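Alginate lyase AlgAT5 (Defluviitalea, PDB 5ZQI) probably cleaves alginate by beta-elimination, as a lyase of polysaccharide lyase family 7 with a beta-sandwich fold. Local coordinates at residues T80-D85 with D129-A134; H89-H94 with V103-C108; T142-I147 with T206-A211; E156-V161 with M175-G180. All blocks are in the same frame, centred on the assembly; numbering follows the deposited sequence. Where two conformers were deposited one is given.

Overall arrangement
The four contacts belong to one beta-sandwich chain. From the N terminus, residues 80-85 open the loop that interaction 1 closes at 129-134, at the rim of the larger sheet. Interaction 2, the hairpin of 89-94 and 103-108, is nested inside that loop and lies at one edge of the seven-stranded sheet. The two touch where Leu84 CD1 packs on Phe93 CE2 at 4.0 Å. Later in the chain, 142-147 pairs with 206-211 in the same seven-stranded sheet. Interaction 4, joining 156-161 to 175-180 in the larger sheet, is nested within this second loop. Val207 and Ile209 of interaction 3 pack on Ile176 of interaction 4, tying the two sheets together.

Interaction 1 (T80-D85 with D129-A134)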
loop_
_atom_site.group_PDB
_atom_site.type_symbol
_atom_site.label_atom_id
_atom_site.label_comp_id
_atom_site.label_asym_id
_atom_site.label_seq_id
_atom_site.Cartn_x
_atom_site.Cartn_y
_atom_site.Cartn_z
ATOM N N THR A 80 -13.631 -4.823 -7.813
ATOM C CA THR A 80 -12.929 -4.665 -9.073
ATOM C C THR A 80 -13.632 -3.632 -9.935
ATOM O O THR A 80 -14.767 -3.239 -9.676
ATOM C CB THR A 80 -12.832 -5.992 -9.822
ATOM O OG1 THR A 80 -14.138 -6.499 -10.116
ATOM C CG2 THR A 80 -12.097 -7.016 -9.003
ATOM N N GLN A 81 -12.940 -3.198 -10.984
ATOM C CA GLN A 81 -13.586 -2.420 -12.016
ATOM C C GLN A 81 -14.548 -3.326 -12.779
ATOM O O GLN A 81 -14.254 -4.507 -13.002
ATOM C CB GLN A 81 -12.546 -1.832 -12.969
ATOM C CG GLN A 81 -11.678 -0.734 -12.314
ATOM C CD GLN A 81 -12.399 0.583 -12.063
ATOM O OE1 GLN A 81 -13.555 0.741 -12.411
ATOM N NE2 GLN A 81 -11.732 1.502 -11.403
ATOM N N PRO A 82 -15.707 -2.797 -13.223
ATOM C CA PRO A 82 -16.073 -1.376 -13.188
ATOM C C PRO A 82 -16.743 -0.876 -11.912
ATOM O O PRO A 82 -16.908 0.340 -11.755
ATOM C CB PRO A 82 -17.058 -1.240 -14.364
ATOM C CG PRO A 82 -17.719 -2.606 -14.435
ATOM C CD PRO A 82 -16.621 -3.590 -14.062
ATOM N N GLU A 83 -17.121 -1.786 -11.008
ATOM C CA GLU A 83 -17.771 -1.353 -9.778
ATOM C C GLU A 83 -16.893 -0.408 -8.962
ATOM O O GLU A 83 -17.408 0.513 -8.332
ATOM C CB GLU A 83 -18.156 -2.568 -8.947
ATOM C CG GLU A 83 -19.244 -3.409 -9.551
ATOM C CD GLU A 83 -18.751 -4.427 -10.618
ATOM O OE1 GLU A 83 -17.508 -4.620 -10.745
ATOM O OE2 GLU A 83 -19.619 -5.033 -11.287
ATOM N N LEU A 84 -15.573 -0.575 -8.999
ATOM C CA LEU A 84 -14.709 0.273 -8.187
ATOM C C LEU A 84 -14.829 1.743 -8.572
ATOM O O LEU A 84 -14.669 2.617 -7.712
ATOM C CB LEU A 84 -13.256 -0.212 -8.296
ATOM C CG LEU A 84 -12.201 0.536 -7.501
ATOM C CD1 LEU A 84 -12.471 0.504 -6.017
ATOM C CD2 LEU A 84 -10.789 -0.037 -7.756
ATOM N N ASP A 85 -15.137 2.042 -9.834
ATOM C CA ASP A 85 -15.266 3.433 -10.251
ATOM C C ASP A 85 -16.325 4.190 -9.453
ATOM O O ASP A 85 -16.231 5.412 -9.313
ATOM C CB ASP A 85 -15.612 3.493 -11.743
ATOM C CG ASP A 85 -15.659 4.921 -12.283
ATOM O OD1 ASP A 85 -14.616 5.596 -12.214
ATOM O OD2 ASP A 85 -16.734 5.376 -12.744
ATOM N N ASP A 129 -7.703 -1.997 -18.437
ATOM C CA ASP A 129 -8.975 -1.477 -17.940
ATOM C C ASP A 129 -9.365 -2.126 -16.619
ATOM O O ASP A 129 -10.548 -2.234 -16.283
ATOM C CB ASP A 129 -10.079 -1.679 -18.982
ATOM C CG ASP A 129 -11.289 -0.820 -18.735
ATOM O OD1 ASP A 129 -11.144 0.224 -18.063
ATOM O OD2 ASP A 129 -12.384 -1.187 -19.219
ATOM N N GLY A 130 -8.372 -2.547 -15.849
ATOM C CA GLY A 130 -8.615 -3.146 -14.564
ATOM C C GLY A 130 -9.117 -4.561 -14.586
ATOM O O GLY A 130 -9.526 -5.061 -13.538
ATOM N N GLN A 131 -9.073 -5.240 -15.721
ATOM C CA GLN A 131 -9.648 -6.565 -15.836
ATOM C C GLN A 131 -8.647 -7.691 -15.660
ATOM O O GLN A 131 -9.063 -8.794 -15.283
ATOM C CB GLN A 131 -10.326 -6.741 -17.198
ATOM C CG GLN A 131 -11.420 -5.736 -17.454
ATOM C CD GLN A 131 -12.444 -5.703 -16.344
ATOM O OE1 GLN A 131 -13.101 -6.695 -16.067
ATOM N NE2 GLN A 131 -12.546 -4.564 -15.662
ATOM N N ASP A 132 -7.362 -7.444 -15.904
ATOM C CA ASP A 132 -6.323 -8.464 -15.823
ATOM C C ASP A 132 -5.347 -8.150 -14.694
ATOM O O ASP A 132 -5.039 -6.983 -14.403
ATOM C CB ASP A 132 -5.534 -8.576 -17.149
ATOM C CG ASP A 132 -6.414 -8.896 -18.346
ATOM O OD1 ASP A 132 -7.455 -9.543 -18.200
ATOM O OD2 ASP A 132 -6.042 -8.500 -19.474
ATOM N N LYS A 133 -4.811 -9.202 -14.083
ATOM C CA LYS A 133 -3.799 -9.008 -13.044
ATOM C C LYS A 133 -2.469 -8.558 -13.640
ATOM O O LYS A 133 -1.970 -9.147 -14.607
ATOM C CB LYS A 133 -3.625 -10.296 -12.243
ATOM C CG LYS A 133 -4.821 -10.616 -11.388
ATOM C CD LYS A 133 -4.700 -11.979 -10.693
ATOM C CE LYS A 133 -4.830 -13.163 -11.668
ATOM N NZ LYS A 133 -6.174 -13.278 -12.352
ATOM N N ALA A 134 -1.881 -7.523 -13.044
ATOM C CA ALA A 134 -0.549 -7.119 -13.456
ATOM C C ALA A 134 0.477 -8.166 -13.045
ATOM O O ALA A 134 0.377 -8.786 -11.985
ATOM C CB ALA A 134 -0.187 -5.765 -12.827
HETATM O O HOH W 1 -10.156 -3.946 -11.087
HETATM O O HOH W 2 -13.783 -7.240 -13.455
#
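Gln131 reaches across to the backbone of Gln81 with its side-chain amide. From CB, its CG lies anti to the carbonyl carbon (chi1 -59°), and the bend at chi2 (-53°) brings the amide to Gln81 O and Asp129 O. Gln131 CD comes to 4.0 Å from Gln81 O. A water lies 2.8 Å from both Gln131 OE1 and Gln81 O and can bridge them. Gln131 NE2 carries the direct contact. It donates to Gln81 O at 3.2 Å with an almost straight N-H...O angle of 170°. The acceptor lies in the amide plane of Gln131, but the donor sits above the carbonyl plane of Gln81 and so is not on a lone pair. Gln131 NE2 also donates to Asp129 O at 3.1 Å. Two carbonyls, one from each segment, thus fix the rotation of the amide.

Gln81 answers with its CB, which lies 3.9 Å from Asp129 O and 4.4 Å from Gly130 CA. The rest of its side chain turns away, and Gln81 NE2 bonds to the carbonyl of Leu64. Another water accepts from Gln81 N at 2.9 Å and donates to Gly130 O. The peptide bond between Gln81 and Pro82 is cis. Gln131 and Asp132 both face Thr127 in a classic beta bulge, and the 80-85 loop joins it at the rim of the larger sheet of the beta-sandwich.

Interaction 2 (H89-H94 with V103-C108); sequences HSEYFH and VFKAHC
Phe93 pairs with Phe104 and His94 with Val103 in an antiparallel hairpin. The backbone bonds come first. His94 and Val103 form the hydrogen-bonded pair, with Val103 N to His94 O at 2.8 Å and His94 N to Val103 O at 3.2 Å. Lys105 N donates to Tyr92 O, beside the bulge in which Tyr92 and Phe93 both face His89.

One salt bridge crosses the contact. Lys105 is fully extended and brings NZ to 2.8 Å from Glu91 OE2, on the anti lone pair of that oxygen. Glu91 has two conformers; the bridge is seen in the one given and is less certain for that.

Ring contacts occur on both faces of the hairpin. On one, Phe93 turns its edge toward the face of Phe104 in an offset edge-to-face pair, with planes at 65° and Phe93 CE1 3.6 Å from Phe104 CE2. On the other, Val103 CB lies over a face of the His94 ring as a CH-pi contact. Farther along, Tyr92 OH sits over a face of His107, 3.3 Å from its CE1. These two rings are nearly parallel, at 20°, but slid apart so that they barely overlap.

Strand 93-95 is one edge strand of the seven-stranded sheet. Strand 102-107 lies between it and strand 256-269. Phe93 reaches Cys121 and Phe104 reaches Leu123, both on strand 120-127 of the other sheet.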
loop_
_atom_site.group_PDB
_atom_site.type_symbol
_atom_site.label_atom_id
_atom_site.label_comp_id
_atom_site.label_asym_id
_atom_site.label_seq_id
_atom_site.Cartn_x
_atom_site.Cartn_y
_atom_site.Cartn_z
ATOM N N HIS A 89 -16.661 3.382 0.824
ATOM C CA HIS A 89 -17.109 2.893 2.121
ATOM C C HIS A 89 -16.830 3.990 3.135
ATOM O O HIS A 89 -15.670 4.372 3.324
ATOM C CB HIS A 89 -16.402 1.614 2.512
ATOM C CG HIS A 89 -16.988 0.966 3.718
ATOM N ND1 HIS A 89 -16.950 1.547 4.972
ATOM C CD2 HIS A 89 -17.694 -0.180 3.865
ATOM C CE1 HIS A 89 -17.577 0.774 5.830
ATOM N NE2 HIS A 89 -18.026 -0.286 5.186
ATOM N N SER A 90 -17.880 4.465 3.806
ATOM C CA SER A 90 -17.804 5.646 4.672
ATOM C C SER A 90 -16.755 5.509 5.773
ATOM O O SER A 90 -16.280 6.524 6.289
ATOM C CB SER A 90 -19.174 5.907 5.275
ATOM O OG SER A 90 -19.504 4.874 6.169
ATOM N N GLU A 91 -16.433 4.287 6.191
ATOM C CA GLU A 91 -15.395 4.102 7.202
ATOM C C GLU A 91 -14.039 3.704 6.638
ATOM O O GLU A 91 -13.003 4.162 7.142
ATOM C CB GLU A 91 -15.818 3.035 8.216
ATOM C CG GLU A 91 -14.858 2.911 9.407
ATOM C CD GLU A 91 -15.410 2.087 10.537
ATOM O OE1 GLU A 91 -16.520 1.532 10.397
ATOM O OE2 GLU A 91 -14.723 2.003 11.581
ATOM N N TYR A 92 -14.002 2.846 5.624
ATOM C CA TYR A 92 -12.743 2.222 5.228
ATOM C C TYR A 92 -12.103 2.763 3.966
ATOM O O TYR A 92 -10.877 2.612 3.832
ATOM C CB TYR A 92 -12.938 0.687 5.073
ATOM C CG TYR A 92 -13.443 0.039 6.344
ATOM C CD1 TYR A 92 -12.714 0.113 7.519
ATOM C CD2 TYR A 92 -14.661 -0.601 6.379
ATOM C CE1 TYR A 92 -13.176 -0.464 8.677
ATOM C CE2 TYR A 92 -15.156 -1.138 7.540
ATOM C CZ TYR A 92 -14.423 -1.071 8.675
ATOM O OH TYR A 92 -14.927 -1.654 9.811
ATOM N N PHE A 93 -12.862 3.413 3.075
ATOM C CA PHE A 93 -12.338 3.775 1.740
ATOM C C PHE A 93 -13.154 4.937 1.174
ATOM O O PHE A 93 -14.205 4.732 0.570
ATOM C CB PHE A 93 -12.369 2.567 0.818
ATOM C CG PHE A 93 -11.894 2.821 -0.605
ATOM C CD1 PHE A 93 -10.550 2.964 -0.879
ATOM C CD2 PHE A 93 -12.799 2.883 -1.661
ATOM C CE1 PHE A 93 -10.125 3.147 -2.178
ATOM C CE2 PHE A 93 -12.384 3.077 -2.948
ATOM C CZ PHE A 93 -11.019 3.198 -3.217
ATOM N N HIS A 94 -12.689 6.125 1.429
ATOM C CA HIS A 94 -13.453 7.322 1.115
ATOM C C HIS A 94 -12.613 8.555 1.013
ATOM O O HIS A 94 -11.560 8.574 1.419
ATOM C CB HIS A 94 -14.541 7.501 2.220
ATOM C CG HIS A 94 -14.027 7.832 3.550
ATOM N ND1 HIS A 94 -13.672 6.890 4.454
ATOM C CD2 HIS A 94 -13.725 9.002 4.113
ATOM C CE1 HIS A 94 -13.201 7.475 5.528
ATOM N NE2 HIS A 94 -13.220 8.754 5.347
ATOM N N VAL A 103 -8.846 8.180 2.009
ATOM C CA VAL A 103 -8.606 7.571 3.309
ATOM C C VAL A 103 -8.740 6.059 3.189
ATOM O O VAL A 103 -9.749 5.556 2.669
ATOM C CB VAL A 103 -9.608 8.109 4.342
ATOM C CG1 VAL A 103 -9.391 7.408 5.708
ATOM C CG2 VAL A 103 -9.514 9.599 4.481
ATOM N N PHE A 104 -7.707 5.338 3.649
ATOM C CA PHE A 104 -7.702 3.876 3.728
ATOM C C PHE A 104 -7.590 3.522 5.207
ATOM O O PHE A 104 -6.628 3.930 5.869
ATOM C CB PHE A 104 -6.534 3.251 2.969
ATOM C CG PHE A 104 -6.520 3.503 1.485
ATOM C CD1 PHE A 104 -6.074 4.718 0.971
ATOM C CD2 PHE A 104 -6.899 2.512 0.598
ATOM C CE1 PHE A 104 -6.041 4.906 -0.405
ATOM C CE2 PHE A 104 -6.864 2.710 -0.754
ATOM C CZ PHE A 104 -6.436 3.901 -1.260
ATOM N N LYS A 105 -8.523 2.715 5.709
ATOM C CA LYS A 105 -8.532 2.278 7.106
ATOM C C LYS A 105 -8.672 0.768 7.160
ATOM O O LYS A 105 -9.540 0.216 6.498
ATOM C CB LYS A 105 -9.680 2.947 7.888
ATOM C CG LYS A 105 -9.880 2.373 9.286
ATOM C CD LYS A 105 -10.953 3.126 10.049
ATOM C CE LYS A 105 -11.269 2.423 11.367
ATOM N NZ LYS A 105 -12.280 3.114 12.200
ATOM N N ALA A 106 -7.861 0.104 7.989
ATOM C CA ALA A 106 -8.056 -1.310 8.296
ATOM C C ALA A 106 -7.882 -1.515 9.790
ATOM O O ALA A 106 -6.814 -1.234 10.343
ATOM C CB ALA A 106 -7.098 -2.198 7.489
ATOM N N HIS A 107 -8.945 -1.990 10.424
ATOM C CA HIS A 107 -8.960 -2.218 11.864
ATOM C C HIS A 107 -8.453 -3.607 12.224
ATOM O O HIS A 107 -8.547 -4.544 11.439
ATOM C CB HIS A 107 -10.372 -2.016 12.420
ATOM C CG HIS A 107 -11.404 -2.915 11.808
ATOM N ND1 HIS A 107 -11.567 -3.049 10.443
ATOM C CD2 HIS A 107 -12.310 -3.741 12.381
ATOM C CE1 HIS A 107 -12.537 -3.918 10.208
ATOM N NE2 HIS A 107 -13.011 -4.341 11.367
ATOM N N CYS A 108 -7.938 -3.728 13.451
ATOM C CA CYS A 108 -7.261 -4.956 13.875
ATOM C C CYS A 108 -8.202 -6.138 13.954
ATOM O O CYS A 108 -7.752 -7.290 13.877
ATOM C CB CYS A 108 -6.551 -4.716 15.214
ATOM S SG CYS A 108 -5.183 -3.523 15.108
#

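Interaction 3 (T142-I147 with T206-A211)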
loop_
_atom_site.group_PDB
_atom_site.type_symbol
_atom_site.label_atom_id
_atom_site.label_comp_id
_atom_site.label_asym_id
_atom_site.label_seq_id
_atom_site.Cartn_x
_atom_site.Cartn_y
_atom_site.Cartn_z
ATOM N N THR A 142 11.069 -1.294 -17.062
ATOM C CA THR A 142 11.207 -0.380 -15.942
ATOM C C THR A 142 9.815 -0.126 -15.376
ATOM O O THR A 142 8.899 0.254 -16.112
ATOM C CB THR A 142 11.885 0.934 -16.349
ATOM O OG1 THR A 142 13.165 0.646 -16.932
ATOM C CG2 THR A 142 12.065 1.818 -15.164
ATOM N N HIS A 143 9.669 -0.333 -14.069
ATOM C CA HIS A 143 8.382 -0.371 -13.381
ATOM C C HIS A 143 8.455 0.563 -12.191
ATOM O O HIS A 143 9.291 0.378 -11.307
ATOM C CB HIS A 143 8.080 -1.812 -12.969
ATOM C CG HIS A 143 8.410 -2.772 -14.053
ATOM N ND1 HIS A 143 7.652 -2.893 -15.203
ATOM C CD2 HIS A 143 9.501 -3.555 -14.235
ATOM C CE1 HIS A 143 8.235 -3.757 -16.005
ATOM N NE2 HIS A 143 9.363 -4.164 -15.451
ATOM N N THR A 144 7.562 1.555 -12.153
ATOM C CA THR A 144 7.653 2.633 -11.175
ATOM C C THR A 144 6.316 2.852 -10.499
ATOM O O THR A 144 5.285 2.858 -11.163
ATOM C CB THR A 144 8.064 3.932 -11.861
ATOM O OG1 THR A 144 9.300 3.746 -12.563
ATOM C CG2 THR A 144 8.211 5.088 -10.863
ATOM N N MET A 145 6.334 3.051 -9.177
ATOM C CA MET A 145 5.180 3.511 -8.422
ATOM C C MET A 145 5.593 4.720 -7.588
ATOM O O MET A 145 6.638 4.693 -6.917
ATOM C CB MET A 145 4.626 2.435 -7.496
ATOM C CG MET A 145 3.404 2.934 -6.691
ATOM S SD MET A 145 2.504 1.657 -5.808
ATOM C CE MET A 145 3.762 0.935 -4.762
ATOM N N ILE A 146 4.795 5.780 -7.643
ATOM C CA ILE A 146 4.955 6.947 -6.783
ATOM C C ILE A 146 3.707 7.102 -5.927
ATOM O O ILE A 146 2.585 7.144 -6.451
ATOM C CB ILE A 146 5.197 8.238 -7.572
ATOM C CG1 ILE A 146 6.290 8.053 -8.598
ATOM C CG2 ILE A 146 5.595 9.338 -6.575
ATOM C CD1 ILE A 146 6.478 9.240 -9.554
ATOM N N ILE A 147 3.889 7.163 -4.614
ATOM C CA ILE A 147 2.787 7.374 -3.684
ATOM C C ILE A 147 3.063 8.645 -2.885
ATOM O O ILE A 147 4.125 8.776 -2.273
ATOM C CB ILE A 147 2.595 6.207 -2.701
ATOM C CG1 ILE A 147 2.697 4.829 -3.343
ATOM C CG2 ILE A 147 1.234 6.377 -1.989
ATOM C CD1 ILE A 147 2.620 3.722 -2.317
ATOM N N THR A 206 6.437 11.674 -0.111
ATOM C CA THR A 206 6.410 10.872 -1.322
ATOM C C THR A 206 7.393 9.725 -1.207
ATOM O O THR A 206 8.514 9.893 -0.717
ATOM C CB THR A 206 6.722 11.709 -2.564
ATOM O OG1 THR A 206 8.073 12.173 -2.552
ATOM C CG2 THR A 206 5.806 12.883 -2.609
ATOM N N VAL A 207 6.971 8.560 -1.676
ATOM C CA VAL A 207 7.842 7.409 -1.819
ATOM C C VAL A 207 7.742 6.932 -3.257
ATOM O O VAL A 207 6.644 6.815 -3.811
ATOM C CB VAL A 207 7.501 6.304 -0.807
ATOM C CG1 VAL A 207 6.074 5.807 -0.914
ATOM C CG2 VAL A 207 8.501 5.159 -0.931
ATOM N N LYS A 208 8.897 6.744 -3.883
ATOM C CA LYS A 208 8.982 6.244 -5.249
ATOM C C LYS A 208 9.768 4.937 -5.263
ATOM O O LYS A 208 10.865 4.856 -4.698
ATOM C CB LYS A 208 9.645 7.271 -6.177
ATOM C CG LYS A 208 9.791 6.794 -7.608
ATOM C CD LYS A 208 10.244 7.876 -8.580
ATOM C CE LYS A 208 11.622 8.386 -8.260
ATOM N NZ LYS A 208 12.130 9.192 -9.410
ATOM N N ILE A 209 9.214 3.926 -5.921
ATOM C CA ILE A 209 9.806 2.602 -6.062
ATOM C C ILE A 209 10.027 2.370 -7.549
ATOM O O ILE A 209 9.086 2.520 -8.339
ATOM C CB ILE A 209 8.897 1.516 -5.465
ATOM C CG1 ILE A 209 8.595 1.806 -3.996
ATOM C CG2 ILE A 209 9.566 0.135 -5.662
ATOM C CD1 ILE A 209 7.582 0.847 -3.387
ATOM N N VAL A 210 11.265 2.026 -7.932
ATOM C CA VAL A 210 11.632 1.780 -9.321
ATOM C C VAL A 210 12.321 0.426 -9.410
ATOM O O VAL A 210 13.402 0.234 -8.837
ATOM C CB VAL A 210 12.558 2.878 -9.881
ATOM C CG1 VAL A 210 12.891 2.584 -11.347
ATOM C CG2 VAL A 210 11.955 4.231 -9.719
ATOM N N ALA A 211 11.739 -0.482 -10.169
ATOM C CA ALA A 211 12.309 -1.804 -10.424
ATOM C C ALA A 211 12.768 -1.879 -11.877
ATOM O O ALA A 211 11.964 -1.662 -12.791
ATOM C CB ALA A 211 11.278 -2.888 -10.141
#
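Residues 142-147 and 206-211 are neighbouring antiparallel strands in the seven-stranded sheet of the beta-sandwich. The axes of these short segments approach to 4.7 Å, and their N-to-C directions differ by 171°. Backbone bonds hold them in a regular ladder. His143 with Ala211, Met145 with Ile209 and Ile147 with Val207 are hydrogen-bonded pairs. Each gives two N-H...O bonds, such as Ala211 N to His143 O at 2.8 Å. Thr144 with Val210 and Ile146 with Lys208 are the non-hydrogen-bonded pairs between them. CA-H...O contacts accompany the ladder, such as Thr144 CA to Ile209 O at 3.2 Å.

Apolar contacts dominate the face carrying Met145, Ile147, Val207 and Ile209, which looks toward the second sheet. Met145 and Ile209 lie side by side and point the same way. Met145 is extended as far as SD and then bends at chi3 (57°), so that Met145 CE meets Ile209 CD1 at 4.1 Å. Ile147 CB packs on Val207 CG1. Beyond them, Met145 reaches Phe237 and Ile147 reaches Ala239.

Polar and aromatic partners mark the end of this face at His143. Its ring stacks on Trp136, and its ND1 is hydrogen-bonded to ND1 of His268. Its NE2 is bonded to the carbonyl of Ser140.

On the face of Thr144 and Ile146, side chains meet alkyl to hydroxyl and alkyl to alkyl. Thr144 OG1 comes alongside the methyls of Val210, 3.9 Å from Val210 CG2. The Lys208 chain lies beside Ile146 before its amino end leads away to a cation-pi contact with Tyr219. Here Lys208 CG touches Ile146 CG1 at 3.8 Å.

Interaction 4 (E156-V161 with M175-G180). With SO4 (sulfate ion), chain B.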
loop_
_atom_site.group_PDB
_atom_site.type_symbol
_atom_site.label_atom_id
_atom_site.label_comp_id
_atom_site.label_asym_id
_atom_site.label_seq_id
_atom_site.Cartn_x
_atom_site.Cartn_y
_atom_site.Cartn_z
ATOM N N GLU A 156 -2.530 0.672 18.801
ATOM C CA GLU A 156 -1.906 1.095 20.054
ATOM C C GLU A 156 -0.817 0.129 20.520
ATOM O O GLU A 156 0.218 0.565 21.038
ATOM C CB GLU A 156 -2.954 1.278 21.148
ATOM C CG GLU A 156 -4.087 0.275 21.200
ATOM C CD GLU A 156 -5.281 0.881 21.933
ATOM O OE1 GLU A 156 -6.430 0.789 21.423
ATOM O OE2 GLU A 156 -5.082 1.504 23.007
ATOM N N VAL A 157 -1.008 -1.174 20.351
ATOM C CA VAL A 157 -0.066 -2.131 20.938
ATOM C C VAL A 157 1.054 -2.447 19.952
ATOM O O VAL A 157 2.229 -2.167 20.232
ATOM C CB VAL A 157 -0.789 -3.408 21.409
ATOM C CG1 VAL A 157 0.195 -4.390 22.055
ATOM C CG2 VAL A 157 -1.882 -3.042 22.386
ATOM N N LYS A 158 0.717 -3.043 18.807
ATOM C CA LYS A 158 1.688 -3.309 17.733
ATOM C C LYS A 158 1.480 -2.202 16.701
ATOM O O LYS A 158 0.668 -2.317 15.768
ATOM C CB LYS A 158 1.490 -4.707 17.169
ATOM C CG LYS A 158 2.608 -5.180 16.253
ATOM C CD LYS A 158 2.450 -6.667 15.970
ATOM C CE LYS A 158 3.525 -7.218 15.052
ATOM N NZ LYS A 158 3.579 -6.551 13.733
ATOM N N ASP A 159 2.223 -1.110 16.874
ATOM C CA ASP A 159 1.979 0.129 16.134
ATOM C C ASP A 159 2.683 0.114 14.779
ATOM O O ASP A 159 3.560 0.944 14.470
ATOM C CB ASP A 159 2.393 1.326 16.987
ATOM C CG ASP A 159 3.840 1.281 17.445
ATOM O OD1 ASP A 159 4.444 0.208 17.549
ATOM O OD2 ASP A 159 4.361 2.372 17.746
ATOM N N HIS A 160 2.258 -0.864 13.967
ATOM C CA HIS A 160 2.926 -1.226 12.726
ATOM C C HIS A 160 1.958 -1.221 11.553
ATOM O O HIS A 160 0.922 -1.889 11.603
ATOM C CB HIS A 160 3.536 -2.639 12.795
ATOM C CG HIS A 160 4.587 -2.845 13.840
ATOM N ND1 HIS A 160 5.266 -4.040 13.939
ATOM C CD2 HIS A 160 5.086 -2.046 14.814
ATOM C CE1 HIS A 160 6.141 -3.962 14.930
ATOM N NE2 HIS A 160 6.066 -2.756 15.465
ATOM N N VAL A 161 2.325 -0.524 10.472
ATOM C CA VAL A 161 1.527 -0.544 9.247
ATOM C C VAL A 161 2.434 -0.610 8.026
ATOM O O VAL A 161 3.605 -0.228 8.062
ATOM C CB VAL A 161 0.582 0.681 9.117
ATOM C CG1 VAL A 161 -0.414 0.733 10.277
ATOM C CG2 VAL A 161 1.402 1.968 8.966
ATOM N N MET A 175 8.312 -3.952 1.222
ATOM C CA MET A 175 7.208 -3.222 1.810
ATOM C C MET A 175 7.700 -1.917 2.432
ATOM O O MET A 175 8.788 -1.861 3.022
ATOM C CB MET A 175 6.464 -4.035 2.890
ATOM C CG MET A 175 5.958 -5.391 2.400
ATOM S SD MET A 175 4.734 -6.174 3.448
ATOM C CE MET A 175 5.717 -6.349 4.926
ATOM N N ILE A 176 6.892 -0.872 2.282
ATOM C CA ILE A 176 7.100 0.404 2.954
ATOM C C ILE A 176 6.398 0.320 4.302
ATOM O O ILE A 176 5.173 0.259 4.362
ATOM C CB ILE A 176 6.576 1.566 2.105
ATOM C CG1 ILE A 176 7.112 1.480 0.666
ATOM C CG2 ILE A 176 6.946 2.921 2.759
ATOM C CD1 ILE A 176 8.632 1.474 0.513
ATOM N N ARG A 177 7.169 0.363 5.383
ATOM C CA ARG A 177 6.689 -0.021 6.703
ATOM C C ARG A 177 6.955 1.099 7.699
ATOM O O ARG A 177 8.058 1.655 7.747
ATOM C CB ARG A 177 7.379 -1.300 7.145
ATOM C CG ARG A 177 6.816 -1.931 8.403
ATOM C CD ARG A 177 7.370 -3.374 8.562
ATOM N NE ARG A 177 6.880 -3.951 9.811
ATOM C CZ ARG A 177 6.194 -5.078 9.928
ATOM N NH1 ARG A 177 5.997 -5.851 8.883
ATOM N NH2 ARG A 177 5.772 -5.448 11.116
ATOM N N LEU A 178 5.957 1.393 8.523
ATOM C CA LEU A 178 6.092 2.321 9.645
ATOM C C LEU A 178 5.886 1.544 10.936
ATOM O O LEU A 178 4.867 0.870 11.097
ATOM C CB LEU A 178 5.098 3.465 9.550
ATOM C CG LEU A 178 5.273 4.505 10.659
ATOM C CD1 LEU A 178 6.525 5.344 10.537
ATOM C CD2 LEU A 178 4.016 5.404 10.698
ATOM N N GLU A 179 6.844 1.650 11.852
ATOM C CA GLU A 179 6.753 1.092 13.200
ATOM C C GLU A 179 6.974 2.295 14.117
ATOM O O GLU A 179 8.102 2.766 14.256
ATOM C CB GLU A 179 7.787 -0.007 13.432
ATOM C CG GLU A 179 7.622 -1.166 12.477
ATOM C CD GLU A 179 8.547 -2.309 12.721
ATOM O OE1 GLU A 179 9.568 -2.165 13.436
ATOM O OE2 GLU A 179 8.278 -3.390 12.155
ATOM N N GLY A 180 5.922 2.804 14.715
ATOM C CA GLY A 180 6.046 4.007 15.534
ATOM C C GLY A 180 6.500 5.199 14.706
ATOM O O GLY A 180 5.838 5.582 13.730
HETATM S S SO4 B . 5.410 -9.275 11.805
HETATM O O1 SO4 B . 6.121 -9.353 13.081
HETATM O O2 SO4 B . 6.343 -9.478 10.697
HETATM O O3 SO4 B . 4.359 -10.287 11.764
HETATM O O4 SO4 B . 4.813 -7.951 11.644
#
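Arg177 NH2 donates to His160 ND1 at 3.2 Å, and Lys158 NZ donates to the same His160 ND1 at 3.0 Å. Both approach out of the ring plane, Lys158 the more so. The Lys158 chain is extended and then bends at chi4 (-59°), which brings NZ to the ring and to the sulfate. Sulfate O4 is gripped by Arg177 NH2 at 2.7 Å and Lys158 NZ at 2.8 Å. With Tyr118 OH, these cations make an anion-binding pocket at the open end of the hairpin. Its sulfate is probably from the crystallisation liquor.

The next shell holds these groups in place. Glu179 lies flat over one face of the His160 ring, the carboxylate plane 13° from the ring plane. Lys158 CG lies over the opposite face, toward its rim. Glu179 OE2 forms a salt bridge with Arg177 NE at 2.8 Å, and Glu186 OE1 forms one with Arg177 NH1. Lys158 NZ also bonds to the carbonyl of Gln244.

Behind the side chains, Val161 and Leu178 form a hydrogen-bonded antiparallel pair, and Gly180 N donates to Asp159 O. Strands 160-167 and 172-179 form a hairpin in the larger sheet. Strand 182-187 flanks 172-179, while Val161 and Leu178 pack on Ile151 of strand 142-153 in the other sheet.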